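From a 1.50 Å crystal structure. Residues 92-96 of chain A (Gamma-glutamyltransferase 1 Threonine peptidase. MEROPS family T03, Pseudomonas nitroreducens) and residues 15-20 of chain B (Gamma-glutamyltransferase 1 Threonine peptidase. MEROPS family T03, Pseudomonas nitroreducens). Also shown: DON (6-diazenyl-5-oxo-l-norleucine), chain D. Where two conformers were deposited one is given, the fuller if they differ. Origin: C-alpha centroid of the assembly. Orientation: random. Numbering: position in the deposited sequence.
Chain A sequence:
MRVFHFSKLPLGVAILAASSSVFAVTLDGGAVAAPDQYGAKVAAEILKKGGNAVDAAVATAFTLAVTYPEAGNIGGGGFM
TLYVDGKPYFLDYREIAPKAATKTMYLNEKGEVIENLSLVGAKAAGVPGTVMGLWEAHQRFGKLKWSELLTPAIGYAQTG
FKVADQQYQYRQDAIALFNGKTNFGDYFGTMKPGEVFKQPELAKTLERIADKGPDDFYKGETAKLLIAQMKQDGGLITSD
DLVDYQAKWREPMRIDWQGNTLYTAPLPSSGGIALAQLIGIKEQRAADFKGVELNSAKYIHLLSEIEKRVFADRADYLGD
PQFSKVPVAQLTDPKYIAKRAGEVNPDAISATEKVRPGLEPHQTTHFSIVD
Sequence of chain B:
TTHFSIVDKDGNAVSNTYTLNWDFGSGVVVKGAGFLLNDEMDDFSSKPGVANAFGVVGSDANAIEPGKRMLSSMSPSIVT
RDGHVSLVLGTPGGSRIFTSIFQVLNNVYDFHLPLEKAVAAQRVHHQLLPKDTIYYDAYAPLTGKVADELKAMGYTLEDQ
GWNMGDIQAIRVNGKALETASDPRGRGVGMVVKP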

ATOM      1  N   ASP A  92      -0.598 -11.959  -4.020  1.00 17.22           N
ATOM      2  CA  ASP A  92      -0.602 -10.809  -4.912  1.00 15.61           C
ATOM      3  C   ASP A  92      -1.968 -10.760  -5.576  1.00 16.54           C
ATOM      4  O   ASP A  92      -2.307 -11.640  -6.373  1.00 17.75           O
ATOM      5  CB  ASP A  92       0.544 -11.007  -5.901  1.00 16.89           C
ATOM      6  CG  ASP A  92       0.509 -10.046  -7.092  1.00 19.65           C
ATOM      7  OD1 ASP A  92      -0.490  -9.336  -7.322  1.00 20.14           O
ATOM      8  OD2 ASP A  92       1.546  -9.998  -7.796  1.00 23.01           O
ATOM      9  N   TYR A  93      -2.773  -9.760  -5.197  1.00 15.10           N
ATOM     10  CA  TYR A  93      -4.066  -9.508  -5.833  1.00 15.31           C
ATOM     11  C   TYR A  93      -4.077  -8.092  -6.417  1.00 16.37           C
ATOM     12  O   TYR A  93      -5.070  -7.362  -6.388  1.00 17.03           O
ATOM     13  CB  TYR A  93      -5.238  -9.866  -4.912  1.00 16.50           C
ATOM     14  CG  TYR A  93      -5.329  -9.124  -3.611  1.00 14.31           C
ATOM     15  CD1 TYR A  93      -4.732  -9.604  -2.461  1.00 17.98           C
ATOM     16  CD2 TYR A  93      -6.072  -7.972  -3.517  1.00 14.91           C
ATOM     17  CE1 TYR A  93      -4.831  -8.898  -1.272  1.00 14.92           C
ATOM     18  CE2 TYR A  93      -6.201  -7.287  -2.332  1.00 16.60           C
ATOM     19  CZ  TYR A  93      -5.594  -7.769  -1.211  1.00 15.46           C
ATOM     20  OH  TYR A  93      -5.697  -7.072  -0.010  1.00 16.53           O
ATOM     21  N   ARG A  94      -2.941  -7.735  -7.006  1.00 15.56           N
ATOM     22  CA  ARG A  94      -2.772  -6.484  -7.720  1.00 15.20           C
ATOM     23  C   ARG A  94      -3.549  -6.514  -9.028  1.00 15.29           C
ATOM     24  O   ARG A  94      -3.690  -7.558  -9.671  1.00 16.67           O
ATOM     25  CB  ARG A  94      -1.272  -6.332  -8.016  1.00 18.01           C
ATOM     26  CG  ARG A  94      -0.792  -5.080  -8.747  1.00 20.94           C
ATOM     27  CD  ARG A  94      -0.995  -3.835  -7.990  1.00 20.60           C
ATOM     28  NE  ARG A  94      -0.052  -2.782  -8.420  1.00 19.18           N
ATOM     29  CZ  ARG A  94      -0.086  -1.548  -7.940  1.00 16.83           C
ATOM     30  NH1 ARG A  94      -0.989  -1.247  -7.041  1.00 18.51           N
ATOM     31  NH2 ARG A  94       0.760  -0.622  -8.375  1.00 17.71           N
ATOM     32  N   GLU A  95      -4.076  -5.357  -9.405  1.00 15.52           N
ATOM     33  CA  GLU A  95      -4.779  -5.286 -10.678  1.00 16.15           C
ATOM     34  C   GLU A  95      -3.844  -5.585 -11.842  1.00 19.23           C
ATOM     35  O   GLU A  95      -2.629  -5.412 -11.768  1.00 17.41           O
ATOM     36  CB  GLU A  95      -5.327  -3.880 -10.870  1.00 17.88           C
ATOM     37  CG  GLU A  95      -6.332  -3.450  -9.835  1.00 17.90           C
ATOM     38  CD  GLU A  95      -5.704  -2.558  -8.777  1.00 18.82           C
ATOM     39  OE1 GLU A  95      -4.615  -2.921  -8.274  1.00 19.75           O
ATOM     40  OE2 GLU A  95      -6.260  -1.469  -8.478  1.00 18.96           O
ATOM     41  N   ILE A  96      -4.451  -5.988 -12.962  1.00 17.46           N
ATOM     42  CA  ILE A  96      -3.738  -6.221 -14.212  1.00 19.13           C
ATOM     43  C   ILE A  96      -4.268  -5.263 -15.273  1.00 17.74           C
ATOM     44  O   ILE A  96      -5.442  -4.875 -15.260  1.00 18.68           O
ATOM     45  CB  ILE A  96      -3.791  -7.677 -14.723  1.00 21.26           C
ATOM     46  CG1 ILE A  96      -5.218  -8.143 -14.907  1.00 20.68           C
ATOM     47  CG2 ILE A  96      -3.056  -8.633 -13.752  1.00 20.80           C
ATOM     48  CD1 ILE A  96      -5.323  -9.561 -15.428  1.00 26.78           C
TER
HETATM   49  O   DON D 701       0.549   0.730  -5.418  1.00 17.87           O
HETATM   50  C   DON D 701       1.140   1.898  -5.110  1.00 21.56           C
HETATM   51  OXT DON D 701       2.327   1.903  -4.798  1.00 21.60           O
HETATM   52  CA  DON D 701       0.147   3.045  -5.087  1.00 25.06           C
HETATM   53  N   DON D 701      -0.854   2.900  -6.121  1.00 20.83           N
HETATM   54  CB  DON D 701      -0.316   3.053  -3.614  1.00 24.65           C
HETATM   55  C1E DON D 701      -1.454   4.000  -3.385  1.00 31.15           C
HETATM   56  C1D DON D 701      -1.642   4.140  -1.897  1.00 41.76           C
HETATM   57  O1J DON D 701      -0.959   3.500  -1.081  1.00 54.71           O
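Chain B 15-20: SNTYTL

Chain B runs past chain A as an extended segment: residues 15 to 19 form the end of a strand that begins earlier in the chain, with phi between -116° and -167° and psi between 116° and 167°, and B:Leu20 leaves it at -103°/-2°. The two backbones do not pair. Their nearest CA atoms, those of A:Arg94 and B:Tyr18, lie 8.5 Å apart, and the CA atoms of A:Glu95 and B:Leu20 follow at 9.6 Å. The register therefore advances in the same sense along both chains, and side chains must span the gap; together the stretches bury 204 Å².

A:Asp92, in a strand, does not reach the chain B stretch. Its OD1 instead accepts a hydrogen bond from the backbone N of A:Arg94 at 2.9 Å, with an N-H...acceptor angle of 164°, a bond that spans the intervening A:Tyr93.

A:Tyr93 makes the main contact: the chain B stretch covers 70 Å² of it. Its CA-to-CB bond points toward chain B, and with chi1 at 61° (p) its OH donates a hydrogen bond to B:Asn16 OD1 at 2.7 Å, the acceptor lying near the plane of the ring at its edge. B:Tyr18 packs nearby: its CB is 3.5 Å from A:Tyr93 OH and 4.1 Å from A:Tyr93 CE2. The B:Tyr18 CA-to-CB bond points toward chain A, but the end of its side chain leads away.

The CA-to-CB bond of A:Arg94 points sideways, yet the end of the side chain comes nearer, placing A:Arg94 NH1 4.3 Å from B:Thr19 CG2. A:Arg94 NH1 and A:Arg94 NH2 also give weak hydrogen bonds to DON O, at 3.0 Å and 3.3 Å; B:Thr19 OG1 approaches DON C1E at 3.5 Å, so both chains border the ligand.

The CA-to-CB bond of A:Glu95 points toward the chain B stretch, and A:Glu95 OE2 lies 4.1 Å from B:Thr19 O, a distance indicating proximity alone. At A:Ile96 the contact has ended, its side chain out of reach of the other stretch.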

ATOM      1  N   SER B  15      -0.839  -9.033   7.374  1.00 15.84           N
ATOM      2  CA  SER B  15      -0.549  -7.641   7.081  1.00 16.37           C
ATOM      3  C   SER B  15      -1.079  -7.381   5.680  1.00 16.10           C
ATOM      4  O   SER B  15      -0.606  -7.990   4.725  1.00 15.02           O
ATOM      5  CB  SER B  15       0.966  -7.442   7.140  1.00 17.57           C
ATOM      6  OG  SER B  15       1.297  -6.079   7.274  1.00 17.78           O
ATOM      7  N   ASN B  16      -2.073  -6.502   5.564  1.00 14.19           N
ATOM      8  CA  ASN B  16      -2.788  -6.343   4.298  1.00 14.28           C
ATOM      9  C   ASN B  16      -2.812  -4.885   3.882  1.00 14.07           C
ATOM     10  O   ASN B  16      -3.369  -4.046   4.599  1.00 14.35           O
ATOM     11  CB  ASN B  16      -4.220  -6.844   4.437  1.00 16.71           C
ATOM     12  CG  ASN B  16      -4.912  -6.912   3.127  1.00 17.48           C
ATOM     13  OD1 ASN B  16      -4.730  -7.860   2.382  1.00 18.32           O
ATOM     14  ND2 ASN B  16      -5.676  -5.872   2.808  1.00 17.27           N
ATOM     15  N   THR B  17      -2.244  -4.594   2.702  1.00 13.48           N
ATOM     16  CA  THR B  17      -2.275  -3.256   2.122  1.00 13.58           C
ATOM     17  C   THR B  17      -3.080  -3.357   0.839  1.00 13.30           C
ATOM     18  O   THR B  17      -2.788  -4.205  -0.012  1.00 14.48           O
ATOM     19  CB  THR B  17      -0.860  -2.738   1.789  1.00 13.71           C
ATOM     20  OG1 THR B  17       0.016  -2.879   2.918  1.00 15.52           O
ATOM     21  CG2 THR B  17      -0.919  -1.279   1.448  1.00 15.56           C
ATOM     22  N   TYR B  18      -4.082  -2.492   0.685  0.64 13.13           N
ATOM     23  CA  TYR B  18      -4.878  -2.517  -0.540  0.64 14.29           C
ATOM     24  C   TYR B  18      -5.347  -1.106  -0.859  0.64 14.17           C
ATOM     25  O   TYR B  18      -5.256  -0.193  -0.037  0.64 14.33           O
ATOM     26  CB  TYR B  18      -5.948  -3.627  -0.516  0.64 16.16           C
ATOM     27  CG  TYR B  18      -7.191  -3.431   0.319  0.64 13.81           C
ATOM     28  CD1 TYR B  18      -7.231  -2.545   1.382  0.64 15.13           C
ATOM     29  CD2 TYR B  18      -8.333  -4.177   0.055  0.64 13.26           C
ATOM     30  CE1 TYR B  18      -8.388  -2.384   2.145  0.64 16.94           C
ATOM     31  CE2 TYR B  18      -9.494  -4.016   0.802  0.64 14.97           C
ATOM     32  CZ  TYR B  18      -9.508  -3.120   1.849  0.64 15.38           C
ATOM     33  OH  TYR B  18     -10.643  -2.946   2.605  0.64 18.45           O
ATOM     34  N   THR B  19      -5.846  -0.924  -2.080  1.00 13.67           N
ATOM     35  CA  THR B  19      -5.930   0.418  -2.633  1.00 13.84           C
ATOM     36  C   THR B  19      -6.797   0.507  -3.869  1.00 15.53           C
ATOM     37  O   THR B  19      -7.019  -0.480  -4.575  1.00 14.59           O
ATOM     38  CB  THR B  19      -4.503   0.928  -2.977  1.00 15.06           C
ATOM     39  OG1 THR B  19      -4.526   2.341  -3.212  1.00 17.09           O
ATOM     40  CG2 THR B  19      -3.887   0.211  -4.164  1.00 17.83           C
ATOM     41  N   LEU B  20      -7.246   1.743  -4.138  1.00 14.51           N
ATOM     42  CA  LEU B  20      -7.766   2.185  -5.430  1.00 15.11           C
ATOM     43  C   LEU B  20      -6.743   3.017  -6.201  1.00 15.49           C
ATOM     44  O   LEU B  20      -7.007   3.419  -7.333  1.00 16.66           O
ATOM     45  CB  LEU B  20      -8.995   3.044  -5.211  1.00 15.95           C
ATOM     46  CG  LEU B  20     -10.237   2.338  -4.688  1.00 16.50           C
ATOM     47  CD1 LEU B  20     -11.286   3.403  -4.432  1.00 17.32           C
ATOM     48  CD2 LEU B  20     -10.748   1.303  -5.643  1.00 15.67           C
TER